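Aminopeptidase-like protein (Chaetomium thermophilum, PDB 5JM6) probably acts as a zinc-dependent aminopeptidase of the M18 family, and forms a dodecamer connected with the Cvt pathway of selective autophagy. Local coordinates at residues Phe115-Tyr121 and Ala324-Ile330; Ala120-Gly124 and Leu362-Cys366; Pro123-Ile127 and Gln380-Arg384; Val68-Val72 and Thr106-Ile112. All blocks are in the same frame, centred on the assembly; numbering follows the deposited sequence.

Interaction 1: residues Phe115-Tyr121 and Ala324-Ile330; sequences FTVGQAY and APTDGVI
Val-117 and Ile-330 form an antiparallel, non-hydrogen-bonded pair in the mixed beta sheet of this M18 metallopeptidase, where strand 111-117 ends and strand 330-336 begins. Beyond the pair, two type I turns, Gly-118 to Tyr-121 and Ala-324 to Asp-327, pack against each other. Gly-118 N donates to Val-329 O at 3.2 Å, and Ala-120 N to Asp-327 O at 3.0 Å, the latter donor lying above the carbonyl plane. Glycine suits position 118 because a CB there would run into Asp-327 O. Asp-327 steadies its own turn: its OD2 accepts the N-H of Ala-324 at 2.8 Å and also forms a salt bridge with Lys-331. At the exposed margin, the extended Gln-119 lays its amide beside Pro-325.

The branched Ile-330 fills the apolar part with each of its arms. CG2 lies against Phe-115 CB, CG1 faces Val-117 CG1, and Ile-361 of helix 353-368 adds to the cluster. Tyr-121, its CG anti to the backbone N (chi1 -180°), brings one ring face over the isoleucine tip: Ile-330 CD1 makes a CH-pi contact 4.1 Å from the Tyr-121 ring centroid, 26° off the normal.

Interaction 2: residues Ala120-Gly124 and Leu362-Cys366; sequences AYKPG and LESFC
The backbones approach most closely at Pro-123 and Phe-365, whose CA atoms lie 6.3 Å apart, as the irregular loop 120-124 runs past one turn of helix 353-368. No hydrogen bond joins the two segments; the contact is made by apolar surfaces. Its main element is a T-shaped pair in which Tyr-121 turns its ring edge to the face of Phe-365, with centroids 5.0 Å apart and planes at 70°. Tyr-121 CE2 is the leading atom, standing 3.7 Å from Phe-365 CG and so above the rim of the phenyl ring rather than its middle. With its CG beside the backbone N and anti to the carbonyl carbon (chi1 -77°), Phe-365 carries its ring toward the loop.

One helical turn earlier, Leu-362 reaches out with a single branch. Its CD1 touches Tyr-121 OH at 3.7 Å and Pro-123 CB at 4.0 Å, crossing the tyrosine at about a right angle. Pro-123, compact and rigid, fits between the larger side chains: its CG rests 4.1 Å from Phe-365 CB and also near Phe-365 O, while its CB faces Cys-366 SG. Phe-365 O finds its polar partner in Asn-369 ND2. Gly-124 ends the loop segment with a phi of 107°, where a CB would run into the carbonyl oxygen of Pro-123, so glycine fits best. Elsewhere on the helix, Glu-363 packs on Pro-375 of a second subunit. Helix 353-368 thus packs both on the mixed sheet and on the loop leading from strand 111-117 to strand 127-133, as in the alpha/beta catalytic domains of the zinc exopeptidase clan.

Interaction 3: residues Pro123-Ile127 and Gln380-Arg384; sequences PGNGI and QTYAR
Arg-384 grips Gly-124 through its NE, which donates to the glycine carbonyl O at 2.7 Å with an N-H...O angle of 144°. The oxygen lies in the guanidinium plane, at its edge, while the donor is tilted from the carbonyl plane. A bend in the arginine chain at chi3 (-138°) brings NE to this position, and the aliphatic part packs along the loop, with CB 3.6 Å from Gly-126 CA. An alanine here is likely to leave Gly-124 O without this donor and to open a gap beside the loop where the arginine methylenes had lain.

Thr-381 uses its two branches differently. OG1 turns to Ile-377 O for a hydrogen bond; CG2, anti to the backbone N, meets Ile-127 CD1 at 3.6 Å and also touches Asn-125 O. Glycine at position 126 answers a steric demand: a CB there would strike Arg-384 O, which instead receives a CA-H...O contact at 3.5 Å from Gly-126 CA and a hydrogen bond from Trp-510 NE1.

Arg-90 of a third subunit packs on Arg-384. The loop feeds strand 127-133, which runs between strands 330-336 and 386-394; helix 353-368 touches Ile-127 through Ile-358 and Thr-381 through Leu-362.

Interaction 4: residues Val68-Val72 and Thr106-Ile112; sequences VFHVV and TRNGSSI
Phe-69 and Val-72, on the first turns of helix 68-81, pack against a hairpin tip that bends through two successive residues of positive phi, Asn-108 (60°) and Gly-109 (65°). Glycine is favoured by such an angle, and asparagine tolerates it better than most residues. The Phe-69 ring presents its edge to the tip: CE1 is 3.9 Å from Asn-108 O, which lies near the ring plane, and CD1 approaches Gly-109 O in the same manner, so that weakly positive ring hydrogens face carbonyl oxygens. Val-68 CG1 sits over the centre of one face of this ring and also touches Ser-110 CB at 3.9 Å.

The hairpin joins strands 102-107 and 111-117 of the mixed sheet and carries a classic beta bulge: two consecutive residues, Ser-110 and Ser-111, stand opposite the single residue Arg-107. Its turn is tied by Asn-108 ND2, which donates to Ser-110 OG at 2.6 Å with the oxygen in the amide plane; Asn-108 OD1 reaches Lys-473 NZ of a second subunit. Leu-194 of strand 190-196 also packs on Phe-69. Between helix and hairpin a gap would probably open if Phe-69 were an alanine, Val-68 CG1 losing the ring face beneath it and Ser-110 CB its contact with CE1.

Val-72 makes the other half of the contact. Its two methyls straddle Gly-109 O, and CG1, anti to the backbone N (chi1 162°), faces Thr-106. The other methyl, CG2, lies over the Ser-110 backbone and meets Ile-112 CG2 at 4.1 Å.

Interactions 1, 2 and 3 gather at one end of the mixed sheet, their centres 9 to 12 Å apart. Interactions 1 and 2 share Ala-120 and Tyr-121 and also meet where Val-117 CG1 packs 3.5 Å from Phe-365 CZ. Interaction 3 continues from interaction 2 through Pro-123 and Gly-124, and joins interaction 1 by probable hydrogen bonds from Asn-125 ND2 to Gly-328 O (2.8 Å) and Ile-330 N to Gly-126 O (3.2 Å). Interaction 4 lies 26 to 27 Å from the others, centre to centre, at the opposite end of strand 111-117. It is nearer the metal site: the Val-68 side chain is about 8 Å from that of zinc ligand His-133 and about 12 Å from a bound zinc ion.

Interaction 1: residues Phe115-Tyr121 and Ala324-Ile330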
# COMPACT_ATOMS: atom_id res chain seq x y z
N PHE A 115 -59.00 1.96 -17.38
CA PHE A 115 -59.41 3.34 -17.64
C PHE A 115 -60.93 3.51 -17.68
O PHE A 115 -61.67 2.56 -17.95
CB PHE A 115 -58.79 3.84 -18.95
CG PHE A 115 -59.22 3.06 -20.17
CD1 PHE A 115 -58.59 1.87 -20.50
CD2 PHE A 115 -60.23 3.53 -20.99
CE1 PHE A 115 -58.97 1.15 -21.62
CE2 PHE A 115 -60.62 2.82 -22.11
CZ PHE A 115 -59.99 1.63 -22.43
N THR A 116 -61.37 4.73 -17.40
CA THR A 116 -62.77 5.11 -17.56
C THR A 116 -62.89 6.25 -18.55
O THR A 116 -62.08 7.18 -18.55
CB THR A 116 -63.42 5.54 -16.23
OG1 THR A 116 -62.93 6.84 -15.86
CG2 THR A 116 -63.10 4.55 -15.13
N VAL A 117 -63.90 6.17 -19.41
CA VAL A 117 -64.14 7.19 -20.42
C VAL A 117 -65.21 8.15 -19.92
O VAL A 117 -66.32 7.73 -19.62
CB VAL A 117 -64.58 6.56 -21.75
CG1 VAL A 117 -64.62 7.61 -22.85
CG2 VAL A 117 -63.65 5.41 -22.13
N GLY A 118 -64.89 9.43 -19.82
CA GLY A 118 -65.85 10.42 -19.37
C GLY A 118 -67.07 10.49 -20.28
O GLY A 118 -66.96 10.24 -21.47
N GLN A 119 -68.22 10.82 -19.71
CA GLN A 119 -69.46 10.89 -20.48
C GLN A 119 -69.45 12.03 -21.49
O GLN A 119 -70.19 12.01 -22.47
CB GLN A 119 -70.67 11.05 -19.56
CG GLN A 119 -70.90 9.90 -18.60
CD GLN A 119 -71.96 10.23 -17.58
OE1 GLN A 119 -73.03 10.74 -17.91
NE2 GLN A 119 -71.66 9.95 -16.31
N ALA A 120 -68.62 13.04 -21.22
CA ALA A 120 -68.49 14.19 -22.11
C ALA A 120 -67.33 14.03 -23.08
O ALA A 120 -66.95 14.97 -23.77
CB ALA A 120 -68.33 15.47 -21.30
N TYR A 121 -66.72 12.84 -23.10
CA TYR A 121 -65.57 12.59 -23.95
C TYR A 121 -65.88 12.71 -25.45
O TYR A 121 -66.94 12.30 -25.92
CB TYR A 121 -64.98 11.21 -23.68
CG TYR A 121 -63.77 10.92 -24.54
CD1 TYR A 121 -62.54 11.47 -24.24
CD2 TYR A 121 -63.88 10.10 -25.66
CE1 TYR A 121 -61.43 11.21 -25.03
CE2 TYR A 121 -62.78 9.84 -26.46
CZ TYR A 121 -61.56 10.40 -26.13
OH TYR A 121 -60.46 10.15 -26.92
N ALA A 324 -68.39 12.16 -13.27
CA ALA A 324 -69.35 13.25 -13.34
C ALA A 324 -69.89 13.25 -14.75
O ALA A 324 -69.19 12.84 -15.67
CB ALA A 324 -68.71 14.58 -12.98
N PRO A 325 -71.13 13.71 -14.94
CA PRO A 325 -71.66 13.75 -16.30
C PRO A 325 -70.90 14.74 -17.18
O PRO A 325 -71.00 14.68 -18.41
CB PRO A 325 -73.12 14.18 -16.11
CG PRO A 325 -73.11 14.92 -14.81
CD PRO A 325 -72.10 14.22 -13.95
N THR A 326 -70.16 15.64 -16.55
CA THR A 326 -69.40 16.67 -17.25
C THR A 326 -67.91 16.33 -17.43
O THR A 326 -67.13 17.19 -17.85
CB THR A 326 -69.53 18.02 -16.53
OG1 THR A 326 -69.24 17.86 -15.14
CG2 THR A 326 -70.95 18.55 -16.68
N ASP A 327 -67.50 15.11 -17.09
CA ASP A 327 -66.11 14.70 -17.27
C ASP A 327 -65.80 14.46 -18.74
O ASP A 327 -66.37 13.56 -19.36
CB ASP A 327 -65.79 13.44 -16.48
CG ASP A 327 -65.58 13.70 -15.00
OD1 ASP A 327 -65.19 14.83 -14.64
OD2 ASP A 327 -65.80 12.77 -14.20
N GLY A 328 -64.85 15.22 -19.28
CA GLY A 328 -64.53 15.13 -20.69
C GLY A 328 -63.27 14.36 -20.99
O GLY A 328 -62.97 14.08 -22.15
N VAL A 329 -62.52 14.00 -19.95
CA VAL A 329 -61.26 13.30 -20.18
C VAL A 329 -61.39 11.81 -19.93
O VAL A 329 -62.40 11.33 -19.41
CB VAL A 329 -60.14 13.86 -19.27
CG1 VAL A 329 -60.01 15.36 -19.46
CG2 VAL A 329 -60.42 13.52 -17.81
N ILE A 330 -60.32 11.09 -20.26
CA ILE A 330 -60.20 9.68 -19.93
C ILE A 330 -59.31 9.57 -18.71
O ILE A 330 -58.26 10.21 -18.64
CB ILE A 330 -59.61 8.86 -21.10
CG1 ILE A 330 -60.62 8.74 -22.25
CG2 ILE A 330 -59.18 7.47 -20.64
CD1 ILE A 330 -60.08 8.04 -23.48

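Interaction 2: residues Ala120-Gly124 and Leu362-Cys366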
# COMPACT_ATOMS: atom_id res chain seq x y z
N ALA A 120 -68.62 13.04 -21.22
CA ALA A 120 -68.49 14.19 -22.11
C ALA A 120 -67.33 14.03 -23.08
O ALA A 120 -66.95 14.97 -23.77
CB ALA A 120 -68.33 15.47 -21.30
N TYR A 121 -66.72 12.84 -23.10
CA TYR A 121 -65.57 12.59 -23.95
C TYR A 121 -65.88 12.71 -25.45
O TYR A 121 -66.94 12.30 -25.92
CB TYR A 121 -64.98 11.21 -23.68
CG TYR A 121 -63.77 10.92 -24.54
CD1 TYR A 121 -62.54 11.47 -24.24
CD2 TYR A 121 -63.88 10.10 -25.66
CE1 TYR A 121 -61.43 11.21 -25.03
CE2 TYR A 121 -62.78 9.84 -26.46
CZ TYR A 121 -61.56 10.40 -26.13
OH TYR A 121 -60.46 10.15 -26.92
N LYS A 122 -64.93 13.31 -26.17
CA LYS A 122 -64.91 13.33 -27.63
C LYS A 122 -63.46 13.15 -28.07
O LYS A 122 -62.55 13.51 -27.33
CB LYS A 122 -65.46 14.65 -28.19
CG LYS A 122 -66.59 15.28 -27.40
CD LYS A 122 -66.57 16.80 -27.53
CE LYS A 122 -65.24 17.39 -27.09
NZ LYS A 122 -65.27 18.87 -26.98
N PRO A 123 -63.24 12.60 -29.28
CA PRO A 123 -61.87 12.48 -29.79
C PRO A 123 -61.12 13.81 -29.78
O PRO A 123 -61.65 14.82 -30.25
CB PRO A 123 -62.08 11.98 -31.22
CG PRO A 123 -63.36 11.23 -31.16
CD PRO A 123 -64.22 11.98 -30.18
N GLY A 124 -59.91 13.80 -29.24
CA GLY A 124 -59.13 15.02 -29.10
C GLY A 124 -59.04 15.48 -27.66
O GLY A 124 -58.22 16.34 -27.32
N LEU A 362 -58.44 5.64 -28.98
CA LEU A 362 -58.75 6.83 -29.75
C LEU A 362 -59.29 6.48 -31.14
O LEU A 362 -60.29 7.05 -31.58
CB LEU A 362 -57.52 7.72 -29.87
CG LEU A 362 -57.70 8.98 -30.71
CD1 LEU A 362 -58.87 9.80 -30.19
CD2 LEU A 362 -56.43 9.79 -30.70
N GLU A 363 -58.64 5.53 -31.82
CA GLU A 363 -59.11 5.11 -33.13
C GLU A 363 -60.51 4.51 -33.05
O GLU A 363 -61.31 4.64 -33.97
CB GLU A 363 -58.16 4.09 -33.75
CG GLU A 363 -58.64 3.55 -35.08
CD GLU A 363 -58.15 2.15 -35.34
OE1 GLU A 363 -58.19 1.33 -34.40
OE2 GLU A 363 -57.73 1.87 -36.48
N SER A 364 -60.80 3.85 -31.93
CA SER A 364 -62.13 3.29 -31.71
C SER A 364 -63.18 4.40 -31.68
O SER A 364 -64.19 4.32 -32.38
CB SER A 364 -62.17 2.49 -30.41
OG SER A 364 -63.46 1.94 -30.19
N PHE A 365 -62.94 5.44 -30.89
CA PHE A 365 -63.88 6.55 -30.80
C PHE A 365 -63.91 7.37 -32.08
O PHE A 365 -64.89 8.06 -32.36
CB PHE A 365 -63.56 7.44 -29.61
CG PHE A 365 -64.00 6.87 -28.30
CD1 PHE A 365 -65.30 7.05 -27.85
CD2 PHE A 365 -63.13 6.14 -27.51
CE1 PHE A 365 -65.72 6.52 -26.65
CE2 PHE A 365 -63.53 5.61 -26.31
CZ PHE A 365 -64.83 5.80 -25.87
N CYS A 366 -62.83 7.30 -32.86
CA CYS A 366 -62.80 7.96 -34.16
C CYS A 366 -63.75 7.27 -35.14
O CYS A 366 -64.38 7.93 -35.96
CB CYS A 366 -61.38 7.98 -34.73
SG CYS A 366 -60.26 9.15 -33.94

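Interaction 3: residues Pro123-Ile127 and Gln380-Arg384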
# COMPACT_ATOMS: atom_id res chain seq x y z
N PRO A 123 -63.24 12.60 -29.28
CA PRO A 123 -61.87 12.48 -29.79
C PRO A 123 -61.12 13.81 -29.78
O PRO A 123 -61.65 14.82 -30.25
CB PRO A 123 -62.08 11.98 -31.22
CG PRO A 123 -63.36 11.23 -31.16
CD PRO A 123 -64.22 11.98 -30.18
N GLY A 124 -59.91 13.80 -29.24
CA GLY A 124 -59.13 15.02 -29.10
C GLY A 124 -59.04 15.48 -27.66
O GLY A 124 -58.22 16.34 -27.32
N ASN A 125 -59.90 14.93 -26.80
CA ASN A 125 -59.86 15.23 -25.38
C ASN A 125 -58.68 14.52 -24.71
O ASN A 125 -58.25 13.46 -25.16
CB ASN A 125 -61.17 14.83 -24.70
CG ASN A 125 -62.33 15.72 -25.11
OD1 ASN A 125 -62.17 16.60 -25.96
ND2 ASN A 125 -63.49 15.49 -24.52
N GLY A 126 -58.18 15.11 -23.64
CA GLY A 126 -56.96 14.64 -23.01
C GLY A 126 -57.15 13.46 -22.08
O GLY A 126 -58.27 13.09 -21.74
N ILE A 127 -56.03 12.87 -21.68
CA ILE A 127 -56.03 11.74 -20.77
C ILE A 127 -55.32 12.13 -19.48
O ILE A 127 -54.24 12.72 -19.51
CB ILE A 127 -55.33 10.53 -21.40
CG1 ILE A 127 -55.86 10.29 -22.81
CG2 ILE A 127 -55.51 9.29 -20.53
CD1 ILE A 127 -54.87 9.66 -23.74
N GLN A 380 -53.09 15.95 -30.39
CA GLN A 380 -54.01 16.91 -29.81
C GLN A 380 -54.43 16.30 -28.49
O GLN A 380 -54.54 16.99 -27.48
CB GLN A 380 -55.23 17.17 -30.71
CG GLN A 380 -54.93 17.95 -31.98
CD GLN A 380 -56.19 18.33 -32.73
OE1 GLN A 380 -57.06 19.02 -32.20
NE2 GLN A 380 -56.30 17.88 -33.97
N THR A 381 -54.64 14.99 -28.52
CA THR A 381 -54.94 14.23 -27.32
C THR A 381 -53.78 14.31 -26.33
O THR A 381 -53.97 14.67 -25.17
CB THR A 381 -55.23 12.75 -27.64
OG1 THR A 381 -56.32 12.66 -28.56
CG2 THR A 381 -55.57 11.99 -26.37
N TYR A 382 -52.58 14.00 -26.80
CA TYR A 382 -51.40 14.02 -25.94
C TYR A 382 -51.16 15.42 -25.37
O TYR A 382 -50.79 15.56 -24.20
CB TYR A 382 -50.17 13.53 -26.71
CG TYR A 382 -50.12 12.02 -26.91
CD1 TYR A 382 -50.71 11.16 -25.99
CD2 TYR A 382 -49.49 11.47 -28.01
CE1 TYR A 382 -50.67 9.79 -26.17
CE2 TYR A 382 -49.44 10.09 -28.20
CZ TYR A 382 -50.03 9.26 -27.27
OH TYR A 382 -49.99 7.89 -27.45
N ALA A 383 -51.41 16.46 -26.17
CA ALA A 383 -51.18 17.83 -25.72
C ALA A 383 -52.16 18.26 -24.62
O ALA A 383 -51.89 19.21 -23.89
CB ALA A 383 -51.28 18.79 -26.90
N ARG A 384 -53.29 17.58 -24.53
CA ARG A 384 -54.26 17.87 -23.48
C ARG A 384 -54.12 16.92 -22.29
O ARG A 384 -54.94 16.94 -21.37
CB ARG A 384 -55.69 17.82 -24.04
CG ARG A 384 -55.92 18.80 -25.17
CD ARG A 384 -57.39 18.95 -25.51
NE ARG A 384 -57.60 18.98 -26.95
CZ ARG A 384 -57.74 20.09 -27.67
NH1 ARG A 384 -57.70 21.28 -27.09
NH2 ARG A 384 -57.93 20.01 -28.98

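Interaction 4: residues Val68-Val72 and Thr106-Ile112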
# COMPACT_ATOMS: atom_id res chain seq x y z
N VAL A 68 -46.05 -10.62 -8.80
CA VAL A 68 -46.63 -9.70 -9.76
C VAL A 68 -47.88 -10.32 -10.41
O VAL A 68 -48.81 -9.60 -10.76
CB VAL A 68 -45.58 -9.28 -10.83
CG1 VAL A 68 -45.23 -10.44 -11.75
CG2 VAL A 68 -46.07 -8.09 -11.62
N PHE A 69 -47.91 -11.64 -10.51
CA PHE A 69 -49.06 -12.33 -11.10
C PHE A 69 -50.27 -12.31 -10.18
O PHE A 69 -51.41 -12.31 -10.65
CB PHE A 69 -48.70 -13.77 -11.46
CG PHE A 69 -47.53 -13.88 -12.37
CD1 PHE A 69 -47.62 -13.46 -13.68
CD2 PHE A 69 -46.33 -14.40 -11.91
CE1 PHE A 69 -46.53 -13.55 -14.53
CE2 PHE A 69 -45.24 -14.50 -12.75
CZ PHE A 69 -45.34 -14.07 -14.06
N HIS A 70 -50.04 -12.30 -8.87
CA HIS A 70 -51.14 -12.17 -7.93
C HIS A 70 -51.71 -10.76 -7.98
O HIS A 70 -52.92 -10.57 -7.84
CB HIS A 70 -50.69 -12.52 -6.51
CG HIS A 70 -50.46 -13.98 -6.30
ND1 HIS A 70 -49.27 -14.61 -6.65
CD2 HIS A 70 -51.25 -14.95 -5.80
CE1 HIS A 70 -49.35 -15.89 -6.36
NE2 HIS A 70 -50.54 -16.13 -5.84
N VAL A 71 -50.84 -9.78 -8.19
CA VAL A 71 -51.28 -8.39 -8.19
C VAL A 71 -52.23 -8.09 -9.34
O VAL A 71 -53.27 -7.46 -9.14
CB VAL A 71 -50.08 -7.43 -8.25
CG1 VAL A 71 -50.54 -5.99 -8.40
CG2 VAL A 71 -49.23 -7.59 -7.01
N VAL A 72 -51.90 -8.56 -10.54
CA VAL A 72 -52.79 -8.36 -11.68
C VAL A 72 -54.10 -9.11 -11.48
O VAL A 72 -55.17 -8.59 -11.81
CB VAL A 72 -52.11 -8.79 -13.00
CG1 VAL A 72 -53.15 -9.00 -14.10
CG2 VAL A 72 -51.10 -7.74 -13.42
N THR A 106 -54.83 -6.48 -20.37
CA THR A 106 -53.80 -7.26 -19.71
C THR A 106 -52.72 -7.67 -20.70
O THR A 106 -53.00 -7.90 -21.88
CB THR A 106 -54.44 -8.50 -19.05
OG1 THR A 106 -55.03 -8.12 -17.80
CG2 THR A 106 -53.43 -9.62 -18.82
N ARG A 107 -51.48 -7.74 -20.23
CA ARG A 107 -50.39 -8.29 -21.02
C ARG A 107 -49.54 -9.22 -20.15
O ARG A 107 -49.03 -8.81 -19.11
CB ARG A 107 -49.54 -7.16 -21.61
CG ARG A 107 -48.62 -7.61 -22.74
CD ARG A 107 -47.92 -6.42 -23.39
NE ARG A 107 -48.78 -5.74 -24.37
CZ ARG A 107 -48.34 -4.85 -25.25
NH1 ARG A 107 -47.06 -4.52 -25.28
NH2 ARG A 107 -49.19 -4.28 -26.09
N ASN A 108 -49.45 -10.48 -20.57
CA ASN A 108 -48.68 -11.53 -19.89
C ASN A 108 -49.16 -11.79 -18.45
O ASN A 108 -48.50 -12.45 -17.66
CB ASN A 108 -47.19 -11.13 -19.91
CG ASN A 108 -46.28 -12.11 -19.18
OD1 ASN A 108 -46.07 -13.24 -19.63
ND2 ASN A 108 -45.73 -11.68 -18.05
N GLY A 109 -50.37 -11.32 -18.14
CA GLY A 109 -50.91 -11.52 -16.80
C GLY A 109 -50.12 -10.79 -15.72
O GLY A 109 -50.41 -10.95 -14.54
N SER A 110 -49.05 -10.12 -16.12
CA SER A 110 -48.27 -9.25 -15.23
C SER A 110 -48.36 -7.74 -15.47
O SER A 110 -47.76 -6.96 -14.72
CB SER A 110 -46.81 -9.69 -15.27
OG SER A 110 -46.30 -9.59 -16.59
N SER A 111 -49.06 -7.31 -16.52
CA SER A 111 -49.21 -5.89 -16.81
C SER A 111 -50.68 -5.57 -17.06
O SER A 111 -51.37 -6.34 -17.73
CB SER A 111 -48.38 -5.47 -18.02
OG SER A 111 -47.10 -5.01 -17.63
N ILE A 112 -51.15 -4.46 -16.53
CA ILE A 112 -52.55 -4.12 -16.67
C ILE A 112 -52.77 -2.61 -16.81
O ILE A 112 -52.13 -1.81 -16.13
CB ILE A 112 -53.38 -4.68 -15.49
CG1 ILE A 112 -54.87 -4.40 -15.70
CG2 ILE A 112 -52.89 -4.12 -14.16
CD1 ILE A 112 -55.75 -5.06 -14.66